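Local coordinates for secreted effector protein SopD (Salmonella typhimurium, PDB 5CPC) that acts as a secreted virulence effector in host cells, working with SopB in membrane fission and macropinosome formation during invasion and contributing to replication in macrophages, at residues A[39-42]-A[48-51]; A[77-82]-A[157-162]; A[210-215]-A[221-226]; A[232-237]-A[241-246]. One frame throughout, in Å; residues are numbered along the deposited sequence.

Interaction 1 of 4, residues A[39-42]-A[48-51]; sequences KVQD and KKDH
Lys49 and Gln41 join the two segments through their side chains. Lys49 lies in the first turn of helix 49-60. Its CB points toward segment 39-42, and beyond CG the chain is fully extended. CB and CG cover the first part of the distance between the backbones. CD is the first atom to come close, 3.8 Å from Gln41 OE1. The next carbon, CE, passes the main chain and lies 3.5 Å from Gln41 O. NZ ends the chain with a hydrogen bond to Gln41 OE1, 2.9 Å long. At 126° to the amide C=O the ammonium group comes in obliquely rather than end-on. It is tilted 17° from the carbonyl plane. With CG between the backbone N and the carbonyl carbon (chi1 75°) and an extended chain beyond, Gln41 carries OE1 to the lysine tip.

Asp42 OD1 is 5.2 Å from Lys49 NZ, too far for a salt bridge, though its charge may add weak attraction. The buried area is small and the contact lies at the surface. It is a polar bridge across the short connection between two consecutive helical segments: the 3-10 residue Gln41 is tied to the first turn of helix 49-60 by one lysine-to-amide bond.

Interaction 2 of 4, residues A[77-82]-A[157-162]; sequences DINKIY and KMTWHP
Tyr82 and Trp160 form the tight end of a helix-helix contact between helix 76-90 and the last turn of helix 141-160. Their side chains are nearly perpendicular, and the ring planes stand at 88°. Trp160 NE1 gives a hydrogen bond to Tyr82 OH, 3.1 Å long and bent to 145° at the hydrogen. The hydroxyl oxygen lies in the indole plane. Tyr82 CE1 also packs 3.9 Å from Trp160 CD1. With CG anti to its backbone N, the tyrosine extends across to the indole edge. Leu53 and Glu54 of helix 49-60 also touch Trp160.

The other end is looser. The side chains of Asn79 and Thr159 pass antiparallel. Asn79 OD1 stays 3.3 Å from Thr159 OG1, a near approach and not a hydrogen bond. The hydroxyl is already bonded to Gly155 O, one turn back in its own helix. Met158 adds a thin contact, with its CB 4.3 Å from Asn79 OD1, and its side chain also touches Pro259. Thr159 CG2, its other branch, sits over the neighbouring indole, 3.6 Å above the Trp160 ring plane and over the centre.

Interaction 3 of 4, residues A[210-215]-A[221-226]; sequences DEKSML and GNFEPT
Phe223 has the most surface buried here, and it meets two side chains of helix 209-215, Lys212 and Leu215. Its CG stands anti to the backbone N (chi1 -179°), which sends the ring from the loop toward the helix. The aliphatic part of Lys212 lies over one face of the ring. CG of Lys212 is 4.0 Å from the ring centroid and 11° off the ring normal, a CH-pi contact. CD follows at 3.8 Å from Phe223 CD2, and the extended lysine chain crosses the ring obliquely. Its charged end goes past the ring to form a salt bridge with Asp205. The lysine thus uses its carbons for the aromatic face and its ammonium group for a carboxylate.

Leu215, one turn further along the helix, takes another part of the ring. Its CD1 lies 3.7 Å from Phe223 CE1, and the two side chains run alongside in the same sense. On the face opposite Lys212, Pro225 N sits 4.2 Å above the ring plane, toward the rim.

The loop beyond the ring has its own bonds. Glu224 OE1 accepts from Thr226 N (3.0 Å) and Thr226 OG1 (2.7 Å), which come from opposite faces of the carboxylate plane. Thr226 OG1 is also bonded to Arg312. Gln228 bonds to Leu215 O, Asn222 O and Glu224 N, so it ties Leu215 to the loop. The loop leads from helix 209-215 to strand 232-237. Behind it, helix 285-298 receives Leu215 on Leu295, and Met214 on Ile288 and Ile291.

Interaction 4 of 4, residues A[232-237]-A[241-246]; sequences IGYQEV and VAFSMM
Ala242 N donates to Gln235 O over 2.8 Å, at 171°, the straightest of four backbone bonds between the strands. Gln235 N returns a bond to Ala242 O at 3.1 Å. Two residues on, Gly233 and Ser244 repeat the exchange: Gly233 N meets Ser244 O at 2.8 Å, and Ser244 N meets Gly233 O at 3.0 Å. The last bond is the most bent, at 141°, and its donor stands above the carbonyl plane. CA-H groups also approach these oxygens. Tyr234 CA lies 3.2 Å from Ala242 O, and Ile232 CA comes near Ser244 O.

Ile232, Tyr234 and Glu236 share one face with Val241, Phe243 and Met245. Phe243 lies across its neighbours there. Its CD1 meets Ile232 CG2 at 3.9 Å, and its CE1 meets Tyr234 CB at the same distance. CG of Phe243 is anti to its own carbonyl carbon (chi1 -62°), which places the ring beside these two residues of the facing strand. Further out, Val241 CG2 lies alongside Glu236 CG. Helix 285-298 packs on Phe243 and Val241, and its Tyr296 meets the Tyr234 ring edge-to-face. Tyr234 OH is bonded to Leu303 N and Glu194. Glu236 OE1 bonds to Tyr296 OH and forms a salt bridge with Arg301. The other face carries Gln235, Ala242 and Ser244, with Gly233 adding no side chain; Ala242 CB meets Val237 CG1 at 4.2 Å. Alternating hydrogen-bonded and non-hydrogen-bonded pairs joined by a short connection make this a two-stranded antiparallel beta hairpin.

The four contacts follow one another along the chain, each closing before the next opens. Interactions 1 and 2 lie on one side of the chain's centre, with centres about 19 Å apart. Helix 49-60 links them: it begins in interaction 1 and packs on Thr159 and Trp160 of interaction 2. Interactions 3 and 4 lie on the opposite side, with centres about 18 Å apart. Helix 285-298 touches both, through Leu215 and Phe243. The centres of interactions 1 and 3 are about 54 Å apart. Interaction 2 joins parts distant in sequence, whereas the other three are local. The contacts thus form two separate groups on opposite sides of a chain rich in helix, with interactions 1 and 3 the farther from the centre.

Interaction 1 of 4, residues A[39-42]-A[48-51]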
loop_
_atom_site.group_PDB
_atom_site.type_symbol
_atom_site.label_atom_id
_atom_site.label_comp_id
_atom_site.label_asym_id
_atom_site.label_seq_id
_atom_site.Cartn_x
_atom_site.Cartn_y
_atom_site.Cartn_z
ATOM N N LYS A 39 28.126 -3.843 15.996
ATOM C CA LYS A 39 29.446 -3.594 16.477
ATOM C C LYS A 39 30.290 -3.002 15.374
ATOM O O LYS A 39 31.227 -2.292 15.654
ATOM C CB LYS A 39 30.106 -4.886 16.959
ATOM C CG LYS A 39 29.487 -5.556 18.179
ATOM C CD LYS A 39 30.300 -6.869 18.420
ATOM C CE LYS A 39 31.667 -6.678 19.226
ATOM N NZ LYS A 39 32.848 -7.533 18.874
ATOM N N VAL A 40 29.983 -3.330 14.122
ATOM C CA VAL A 40 30.730 -2.804 12.986
ATOM C C VAL A 40 30.682 -1.284 12.896
ATOM O O VAL A 40 31.635 -0.666 12.475
ATOM C CB VAL A 40 30.265 -3.476 11.641
ATOM C CG1 VAL A 40 30.836 -2.776 10.439
ATOM C CG2 VAL A 40 30.736 -4.961 11.642
ATOM N N GLN A 41 29.566 -0.693 13.305
ATOM C CA GLN A 41 29.401 0.770 13.274
ATOM C C GLN A 41 30.421 1.482 14.152
ATOM O O GLN A 41 30.701 2.630 13.898
ATOM C CB GLN A 41 28.001 1.172 13.760
ATOM C CG GLN A 41 27.801 1.074 15.287
ATOM C CD GLN A 41 26.419 1.532 15.676
ATOM O OE1 GLN A 41 26.106 2.743 15.632
ATOM N NE2 GLN A 41 25.547 0.560 15.978
ATOM N N ASP A 42 30.971 0.810 15.168
ATOM C CA ASP A 42 31.957 1.430 16.046
ATOM C C ASP A 42 33.223 1.784 15.318
ATOM O O ASP A 42 34.082 2.422 15.901
ATOM C CB ASP A 42 32.329 0.527 17.246
ATOM C CG ASP A 42 31.140 0.285 18.227
ATOM O OD1 ASP A 42 30.003 0.822 18.051
ATOM O OD2 ASP A 42 31.341 -0.496 19.187
ATOM N N LYS A 48 29.812 9.567 9.164
ATOM C CA LYS A 48 30.091 8.626 8.055
ATOM C C LYS A 48 29.205 7.390 8.079
ATOM O O LYS A 48 29.281 6.565 7.158
ATOM C CB LYS A 48 31.554 8.119 8.109
ATOM C CG LYS A 48 32.628 9.183 8.016
ATOM C CD LYS A 48 32.802 9.642 6.616
ATOM C CE LYS A 48 33.959 10.637 6.502
ATOM N NZ LYS A 48 33.926 11.261 5.132
ATOM N N LYS A 49 28.407 7.229 9.138
ATOM C CA LYS A 49 27.671 5.962 9.357
ATOM C C LYS A 49 26.693 5.680 8.278
ATOM O O LYS A 49 26.629 4.553 7.806
ATOM C CB LYS A 49 27.060 5.869 10.773
ATOM C CG LYS A 49 28.136 5.594 11.834
ATOM C CD LYS A 49 27.509 5.365 13.271
ATOM C CE LYS A 49 28.594 5.351 14.359
ATOM N NZ LYS A 49 27.913 4.952 15.646
ATOM N N ASP A 50 25.992 6.703 7.792
ATOM C CA ASP A 50 25.046 6.479 6.656
ATOM C C ASP A 50 25.715 6.106 5.346
ATOM O O ASP A 50 25.237 5.254 4.582
ATOM C CB ASP A 50 24.056 7.672 6.433
ATOM C CG ASP A 50 23.108 7.863 7.589
ATOM O OD1 ASP A 50 22.679 6.836 8.187
ATOM O OD2 ASP A 50 22.814 9.037 7.932
ATOM N N HIS A 51 26.798 6.792 5.030
ATOM C CA HIS A 51 27.605 6.379 3.913
ATOM C C HIS A 51 28.102 4.905 4.172
ATOM O O HIS A 51 27.955 4.066 3.341
ATOM C CB HIS A 51 28.802 7.336 3.730
ATOM C CG HIS A 51 29.533 7.151 2.421
ATOM N ND1 HIS A 51 30.570 7.978 2.011
ATOM C CD2 HIS A 51 29.338 6.266 1.412
ATOM C CE1 HIS A 51 31.016 7.562 0.834
ATOM N NE2 HIS A 51 30.261 6.548 0.434
#

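Interaction 2 of 4, residues A[77-82]-A[157-162]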
loop_
_atom_site.group_PDB
_atom_site.type_symbol
_atom_site.label_atom_id
_atom_site.label_comp_id
_atom_site.label_asym_id
_atom_site.label_seq_id
_atom_site.Cartn_x
_atom_site.Cartn_y
_atom_site.Cartn_z
ATOM N N ASP A 77 13.557 -3.209 -8.890
ATOM C CA ASP A 77 12.613 -2.113 -9.217
ATOM C C ASP A 77 11.943 -1.465 -8.027
ATOM O O ASP A 77 12.040 -0.231 -7.883
ATOM C CB ASP A 77 11.634 -2.542 -10.287
ATOM C CG ASP A 77 12.362 -3.092 -11.504
ATOM O OD1 ASP A 77 12.706 -2.329 -12.432
ATOM O OD2 ASP A 77 12.644 -4.299 -11.505
ATOM N N ILE A 78 11.354 -2.263 -7.120
ATOM C CA ILE A 78 10.690 -1.655 -5.967
ATOM C C ILE A 78 11.672 -0.886 -5.066
ATOM O O ILE A 78 11.356 0.222 -4.637
ATOM C CB ILE A 78 9.759 -2.677 -5.145
ATOM C CG1 ILE A 78 8.651 -1.922 -4.389
ATOM C CG2 ILE A 78 10.587 -3.646 -4.249
ATOM C CD1 ILE A 78 7.706 -2.853 -3.547
ATOM N N ASN A 79 12.865 -1.423 -4.792
ATOM C CA ASN A 79 13.894 -0.681 -4.007
ATOM C C ASN A 79 14.392 0.640 -4.608
ATOM O O ASN A 79 14.906 1.517 -3.884
ATOM C CB ASN A 79 15.120 -1.574 -3.677
ATOM C CG ASN A 79 14.779 -2.689 -2.651
ATOM O OD1 ASN A 79 14.311 -2.414 -1.558
ATOM N ND2 ASN A 79 14.981 -3.925 -3.037
ATOM N N LYS A 80 14.238 0.802 -5.920
ATOM C CA LYS A 80 14.633 2.085 -6.526
ATOM C C LYS A 80 13.931 3.229 -5.885
ATOM O O LYS A 80 14.555 4.241 -5.671
ATOM C CB LYS A 80 14.407 2.133 -8.029
ATOM C CG LYS A 80 15.417 1.300 -8.818
ATOM C CD LYS A 80 15.171 1.407 -10.338
ATOM C CE LYS A 80 15.994 0.371 -11.076
ATOM N NZ LYS A 80 15.897 0.609 -12.566
ATOM N N ILE A 81 12.666 3.030 -5.477
ATOM C CA ILE A 81 11.862 4.111 -5.011
ATOM C C ILE A 81 12.434 4.640 -3.709
ATOM O O ILE A 81 12.718 5.851 -3.594
ATOM C CB ILE A 81 10.309 3.760 -4.878
ATOM C CG1 ILE A 81 9.658 3.142 -6.146
ATOM C CG2 ILE A 81 9.551 4.946 -4.334
ATOM C CD1 ILE A 81 9.960 3.755 -7.507
ATOM N N TYR A 82 12.606 3.772 -2.706
ATOM C CA TYR A 82 13.295 4.230 -1.488
ATOM C C TYR A 82 14.758 4.694 -1.791
ATOM O O TYR A 82 15.188 5.710 -1.251
ATOM C CB TYR A 82 13.266 3.181 -0.337
ATOM C CG TYR A 82 13.994 3.625 0.887
ATOM C CD1 TYR A 82 15.069 2.863 1.383
ATOM C CD2 TYR A 82 13.658 4.823 1.542
ATOM C CE1 TYR A 82 15.786 3.264 2.545
ATOM C CE2 TYR A 82 14.389 5.265 2.734
ATOM C CZ TYR A 82 15.451 4.452 3.206
ATOM O OH TYR A 82 16.192 4.808 4.297
ATOM N N LYS A 157 12.200 -1.225 4.466
ATOM C CA LYS A 157 12.214 -2.315 5.445
ATOM C C LYS A 157 13.041 -3.431 4.905
ATOM O O LYS A 157 13.780 -4.069 5.658
ATOM C CB LYS A 157 10.816 -2.821 5.792
ATOM C CG LYS A 157 9.941 -1.757 6.416
ATOM C CD LYS A 157 10.449 -1.323 7.770
ATOM C CE LYS A 157 9.442 -0.365 8.353
ATOM N NZ LYS A 157 9.708 -0.060 9.769
ATOM N N MET A 158 12.960 -3.643 3.593
ATOM C CA MET A 158 13.635 -4.730 2.999
ATOM C C MET A 158 15.150 -4.450 2.884
ATOM O O MET A 158 15.916 -5.398 2.740
ATOM C CB MET A 158 13.066 -5.015 1.637
ATOM C CG MET A 158 11.741 -5.786 1.617
ATOM S SD MET A 158 11.351 -6.045 -0.135
ATOM C CE MET A 158 10.613 -7.620 -0.035
ATOM N N THR A 159 15.546 -3.173 2.987
ATOM C CA THR A 159 16.912 -2.705 2.759
ATOM C C THR A 159 17.666 -2.677 4.085
ATOM O O THR A 159 18.782 -3.190 4.202
ATOM C CB THR A 159 16.886 -1.290 2.105
ATOM O OG1 THR A 159 16.425 -1.417 0.754
ATOM C CG2 THR A 159 18.256 -0.602 2.106
ATOM N N TRP A 160 17.078 -2.038 5.077
ATOM C CA TRP A 160 17.720 -1.932 6.354
ATOM C C TRP A 160 17.310 -3.038 7.337
ATOM O O TRP A 160 17.976 -3.173 8.385
ATOM C CB TRP A 160 17.515 -0.541 6.980
ATOM C CG TRP A 160 18.007 0.563 6.109
ATOM C CD1 TRP A 160 17.340 1.727 5.792
ATOM C CD2 TRP A 160 19.267 0.615 5.403
ATOM N NE1 TRP A 160 18.110 2.496 4.946
ATOM C CE2 TRP A 160 19.286 1.848 4.677
ATOM C CE3 TRP A 160 20.381 -0.250 5.317
ATOM C CZ2 TRP A 160 20.388 2.246 3.893
ATOM C CZ3 TRP A 160 21.483 0.130 4.523
ATOM C CH2 TRP A 160 21.472 1.372 3.810
ATOM N N HIS A 161 16.257 -3.820 7.032
ATOM C CA HIS A 161 15.805 -4.860 7.987
ATOM C C HIS A 161 15.432 -6.133 7.328
ATOM O O HIS A 161 14.272 -6.542 7.444
ATOM C CB HIS A 161 14.603 -4.396 8.803
ATOM C CG HIS A 161 14.904 -3.182 9.585
ATOM N ND1 HIS A 161 15.671 -3.224 10.728
ATOM C CD2 HIS A 161 14.652 -1.874 9.335
ATOM C CE1 HIS A 161 15.840 -1.990 11.178
ATOM N NE2 HIS A 161 15.217 -1.155 10.361
ATOM N N PRO A 162 16.399 -6.748 6.639
ATOM C CA PRO A 162 16.232 -7.968 5.912
ATOM C C PRO A 162 15.835 -9.137 6.855
ATOM O O PRO A 162 15.277 -10.136 6.391
ATOM C CB PRO A 162 17.631 -8.189 5.310
ATOM C CG PRO A 162 18.591 -7.489 6.256
ATOM C CD PRO A 162 17.803 -6.268 6.618
#

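Interaction 3 of 4, residues A[210-215]-A[221-226]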
loop_
_atom_site.group_PDB
_atom_site.type_symbol
_atom_site.label_atom_id
_atom_site.label_comp_id
_atom_site.label_asym_id
_atom_site.label_seq_id
_atom_site.Cartn_x
_atom_site.Cartn_y
_atom_site.Cartn_z
ATOM N N ASP A 210 -31.779 -8.804 -0.733
ATOM C CA ASP A 210 -31.319 -8.193 -2.036
ATOM C C ASP A 210 -30.057 -7.276 -1.868
ATOM O O ASP A 210 -29.098 -7.350 -2.655
ATOM C CB ASP A 210 -32.481 -7.436 -2.758
ATOM C CG ASP A 210 -33.588 -8.424 -3.290
ATOM O OD1 ASP A 210 -33.303 -9.627 -3.514
ATOM O OD2 ASP A 210 -34.747 -8.022 -3.438
ATOM N N GLU A 211 -30.098 -6.400 -0.847
ATOM C CA GLU A 211 -28.948 -5.501 -0.513
ATOM C C GLU A 211 -27.657 -6.250 -0.181
ATOM O O GLU A 211 -26.566 -5.884 -0.650
ATOM C CB GLU A 211 -29.372 -4.537 0.616
ATOM C CG GLU A 211 -30.504 -3.616 0.058
ATOM C CD GLU A 211 -31.011 -2.623 1.055
ATOM O OE1 GLU A 211 -31.092 -2.931 2.248
ATOM O OE2 GLU A 211 -31.362 -1.515 0.629
ATOM N N LYS A 212 -27.765 -7.307 0.606
ATOM C CA LYS A 212 -26.596 -8.071 0.903
ATOM C C LYS A 212 -26.043 -8.732 -0.336
ATOM O O LYS A 212 -24.805 -8.786 -0.504
ATOM C CB LYS A 212 -26.896 -9.101 1.970
ATOM C CG LYS A 212 -27.262 -8.550 3.309
ATOM C CD LYS A 212 -27.563 -9.719 4.295
ATOM C CE LYS A 212 -28.161 -9.138 5.584
ATOM N NZ LYS A 212 -28.546 -10.188 6.530
ATOM N N SER A 213 -26.921 -9.250 -1.200
ATOM C CA SER A 213 -26.468 -9.704 -2.521
ATOM C C SER A 213 -25.770 -8.625 -3.359
ATOM O O SER A 213 -24.754 -8.889 -3.937
ATOM C CB SER A 213 -27.635 -10.237 -3.362
ATOM O OG SER A 213 -28.028 -11.514 -2.901
ATOM N N MET A 214 -26.382 -7.454 -3.473
ATOM C CA MET A 214 -25.766 -6.327 -4.195
ATOM C C MET A 214 -24.355 -6.019 -3.638
ATOM O O MET A 214 -23.459 -5.703 -4.430
ATOM C CB MET A 214 -26.668 -5.082 -4.094
ATOM C CG MET A 214 -26.245 -3.893 -4.986
ATOM S SD MET A 214 -25.824 -4.312 -6.692
ATOM C CE MET A 214 -27.479 -4.346 -7.416
ATOM N N LEU A 215 -24.155 -6.145 -2.315
ATOM C CA LEU A 215 -22.829 -5.919 -1.697
ATOM C C LEU A 215 -21.759 -7.029 -1.900
ATOM O O LEU A 215 -20.580 -6.830 -1.600
ATOM C CB LEU A 215 -22.939 -5.668 -0.185
ATOM C CG LEU A 215 -23.640 -4.426 0.327
ATOM C CD1 LEU A 215 -23.464 -4.235 1.874
ATOM C CD2 LEU A 215 -23.204 -3.184 -0.405
ATOM N N GLY A 221 -17.757 -11.823 -3.403
ATOM C CA GLY A 221 -18.986 -12.633 -3.437
ATOM C C GLY A 221 -19.496 -13.218 -2.115
ATOM O O GLY A 221 -20.509 -13.982 -2.075
ATOM N N ASN A 222 -18.826 -12.854 -1.023
ATOM C CA ASN A 222 -19.284 -13.178 0.354
ATOM C C ASN A 222 -20.028 -11.973 0.938
ATOM O O ASN A 222 -19.767 -10.838 0.505
ATOM C CB ASN A 222 -18.046 -13.504 1.210
ATOM C CG ASN A 222 -17.051 -14.322 0.440
ATOM O OD1 ASN A 222 -17.415 -15.357 -0.091
ATOM N ND2 ASN A 222 -15.806 -13.835 0.315
ATOM N N PHE A 223 -20.946 -12.193 1.878
ATOM C CA PHE A 223 -21.350 -11.088 2.750
ATOM C C PHE A 223 -20.956 -11.444 4.180
ATOM O O PHE A 223 -21.592 -12.276 4.787
ATOM C CB PHE A 223 -22.852 -10.687 2.661
ATOM C CG PHE A 223 -23.216 -9.515 3.580
ATOM C CD1 PHE A 223 -22.865 -8.225 3.244
ATOM C CD2 PHE A 223 -23.786 -9.731 4.840
ATOM C CE1 PHE A 223 -23.107 -7.168 4.096
ATOM C CE2 PHE A 223 -24.069 -8.657 5.728
ATOM C CZ PHE A 223 -23.730 -7.363 5.331
ATOM N N GLU A 224 -19.893 -10.812 4.688
ATOM C CA GLU A 224 -19.482 -10.905 6.085
ATOM C C GLU A 224 -19.438 -9.477 6.674
ATOM O O GLU A 224 -18.594 -8.668 6.263
ATOM C CB GLU A 224 -18.110 -11.625 6.243
ATOM C CG GLU A 224 -17.394 -11.425 7.639
ATOM C CD GLU A 224 -18.272 -11.834 8.844
ATOM O OE1 GLU A 224 -18.452 -11.045 9.819
ATOM O OE2 GLU A 224 -18.786 -12.964 8.832
ATOM N N PRO A 225 -20.339 -9.168 7.646
ATOM C CA PRO A 225 -20.359 -7.739 8.111
ATOM C C PRO A 225 -19.028 -7.225 8.722
ATOM O O PRO A 225 -18.717 -6.042 8.601
ATOM C CB PRO A 225 -21.487 -7.677 9.120
ATOM C CG PRO A 225 -22.118 -9.154 9.178
ATOM C CD PRO A 225 -21.193 -10.079 8.445
ATOM N N THR A 226 -18.245 -8.099 9.339
ATOM C CA THR A 226 -17.010 -7.630 9.892
ATOM C C THR A 226 -15.916 -7.393 8.861
ATOM O O THR A 226 -14.866 -6.863 9.233
ATOM C CB THR A 226 -16.473 -8.534 11.044
ATOM O OG1 THR A 226 -16.200 -9.830 10.531
ATOM C CG2 THR A 226 -17.504 -8.654 12.221
#

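Interaction 4 of 4, residues A[232-237]-A[241-246]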
loop_
_atom_site.group_PDB
_atom_site.type_symbol
_atom_site.label_atom_id
_atom_site.label_comp_id
_atom_site.label_asym_id
_atom_site.label_seq_id
_atom_site.Cartn_x
_atom_site.Cartn_y
_atom_site.Cartn_z
ATOM N N ILE A 232 -13.447 0.052 1.488
ATOM C CA ILE A 232 -14.204 1.238 1.116
ATOM C C ILE A 232 -13.722 2.500 1.841
ATOM O O ILE A 232 -13.586 2.517 3.067
ATOM C CB ILE A 232 -15.762 1.032 1.393
ATOM C CG1 ILE A 232 -16.318 0.149 0.291
ATOM C CG2 ILE A 232 -16.578 2.276 1.190
ATOM C CD1 ILE A 232 -16.206 -1.183 0.662
ATOM N N GLY A 233 -13.560 3.571 1.080
ATOM C CA GLY A 233 -13.361 4.875 1.638
ATOM C C GLY A 233 -14.568 5.794 1.518
ATOM O O GLY A 233 -15.508 5.494 0.800
ATOM N N TYR A 234 -14.531 6.917 2.242
ATOM C CA TYR A 234 -15.612 7.863 2.272
ATOM C C TYR A 234 -15.141 9.229 2.772
ATOM O O TYR A 234 -14.291 9.295 3.671
ATOM C CB TYR A 234 -16.754 7.385 3.245
ATOM C CG TYR A 234 -16.334 6.476 4.403
ATOM C CD1 TYR A 234 -15.926 7.016 5.629
ATOM C CD2 TYR A 234 -16.410 5.091 4.297
ATOM C CE1 TYR A 234 -15.585 6.187 6.687
ATOM C CE2 TYR A 234 -16.084 4.246 5.356
ATOM C CZ TYR A 234 -15.690 4.807 6.544
ATOM O OH TYR A 234 -15.361 4.030 7.622
ATOM N N GLN A 235 -15.734 10.283 2.215
ATOM C CA GLN A 235 -15.580 11.655 2.700
ATOM C C GLN A 235 -16.854 12.412 2.427
ATOM O O GLN A 235 -17.534 12.146 1.459
ATOM C CB GLN A 235 -14.388 12.414 2.057
ATOM C CG GLN A 235 -14.073 12.112 0.590
ATOM C CD GLN A 235 -13.280 13.268 -0.127
ATOM O OE1 GLN A 235 -12.668 14.147 0.525
ATOM N NE2 GLN A 235 -13.349 13.283 -1.472
ATOM N N GLU A 236 -17.144 13.374 3.292
ATOM C CA GLU A 236 -18.271 14.206 3.187
ATOM C C GLU A 236 -17.737 15.475 2.509
ATOM O O GLU A 236 -16.659 15.991 2.853
ATOM C CB GLU A 236 -18.866 14.446 4.588
ATOM C CG GLU A 236 -19.086 13.127 5.413
ATOM C CD GLU A 236 -19.822 13.334 6.770
ATOM O OE1 GLU A 236 -20.029 12.354 7.538
ATOM O OE2 GLU A 236 -20.185 14.483 7.085
ATOM N N VAL A 237 -18.456 15.918 1.483
ATOM C CA VAL A 237 -18.028 17.028 0.632
ATOM C C VAL A 237 -19.294 17.768 0.236
ATOM O O VAL A 237 -20.229 17.176 -0.312
ATOM C CB VAL A 237 -17.144 16.528 -0.578
ATOM C CG1 VAL A 237 -17.682 15.199 -1.161
ATOM C CG2 VAL A 237 -16.938 17.610 -1.651
ATOM N N VAL A 241 -22.035 12.486 1.097
ATOM C CA VAL A 241 -20.975 11.518 1.405
ATOM C C VAL A 241 -20.632 10.766 0.127
ATOM O O VAL A 241 -21.511 10.218 -0.534
ATOM C CB VAL A 241 -21.426 10.479 2.424
ATOM C CG1 VAL A 241 -20.221 9.648 2.887
ATOM C CG2 VAL A 241 -22.149 11.171 3.589
ATOM N N ALA A 242 -19.354 10.734 -0.203
ATOM C CA ALA A 242 -18.901 10.140 -1.423
ATOM C C ALA A 242 -18.104 8.884 -1.044
ATOM O O ALA A 242 -17.154 8.971 -0.265
ATOM C CB ALA A 242 -17.978 11.172 -2.166
ATOM N N PHE A 243 -18.491 7.734 -1.579
ATOM C CA PHE A 243 -17.760 6.474 -1.390
ATOM C C PHE A 243 -16.840 6.199 -2.523
ATOM O O PHE A 243 -17.022 6.776 -3.610
ATOM C CB PHE A 243 -18.754 5.330 -1.258
ATOM C CG PHE A 243 -19.639 5.490 -0.076
ATOM C CD1 PHE A 243 -19.208 5.091 1.172
ATOM C CD2 PHE A 243 -20.896 6.085 -0.197
ATOM C CE1 PHE A 243 -19.970 5.323 2.315
ATOM C CE2 PHE A 243 -21.724 6.247 0.962
ATOM C CZ PHE A 243 -21.246 5.892 2.200
ATOM N N SER A 244 -15.855 5.331 -2.223
ATOM C CA SER A 244 -14.756 4.899 -3.102
ATOM C C SER A 244 -14.316 3.552 -2.722
ATOM O O SER A 244 -14.467 3.159 -1.589
ATOM C CB SER A 244 -13.487 5.726 -2.791
ATOM O OG SER A 244 -13.756 6.917 -3.416
ATOM N N MET A 245 -13.668 2.886 -3.653
ATOM C CA MET A 245 -12.943 1.691 -3.325
ATOM C C MET A 245 -11.404 1.844 -3.423
ATOM O O MET A 245 -10.894 2.497 -4.306
ATOM C CB MET A 245 -13.405 0.528 -4.171
ATOM C CG MET A 245 -12.808 -0.810 -3.651
ATOM S SD MET A 245 -13.419 -2.306 -4.452
ATOM C CE MET A 245 -13.925 -1.542 -5.971
ATOM N N MET A 246 -10.699 1.211 -2.504
ATOM C CA MET A 246 -9.265 1.202 -2.514
ATOM C C MET A 246 -8.824 0.618 -3.890
ATOM O O MET A 246 -9.272 -0.469 -4.297
ATOM C CB MET A 246 -8.745 0.306 -1.391
ATOM C CG MET A 246 -7.220 0.440 -1.235
ATOM S SD MET A 246 -6.484 -0.538 0.066
ATOM C CE MET A 246 -6.651 0.662 1.393
#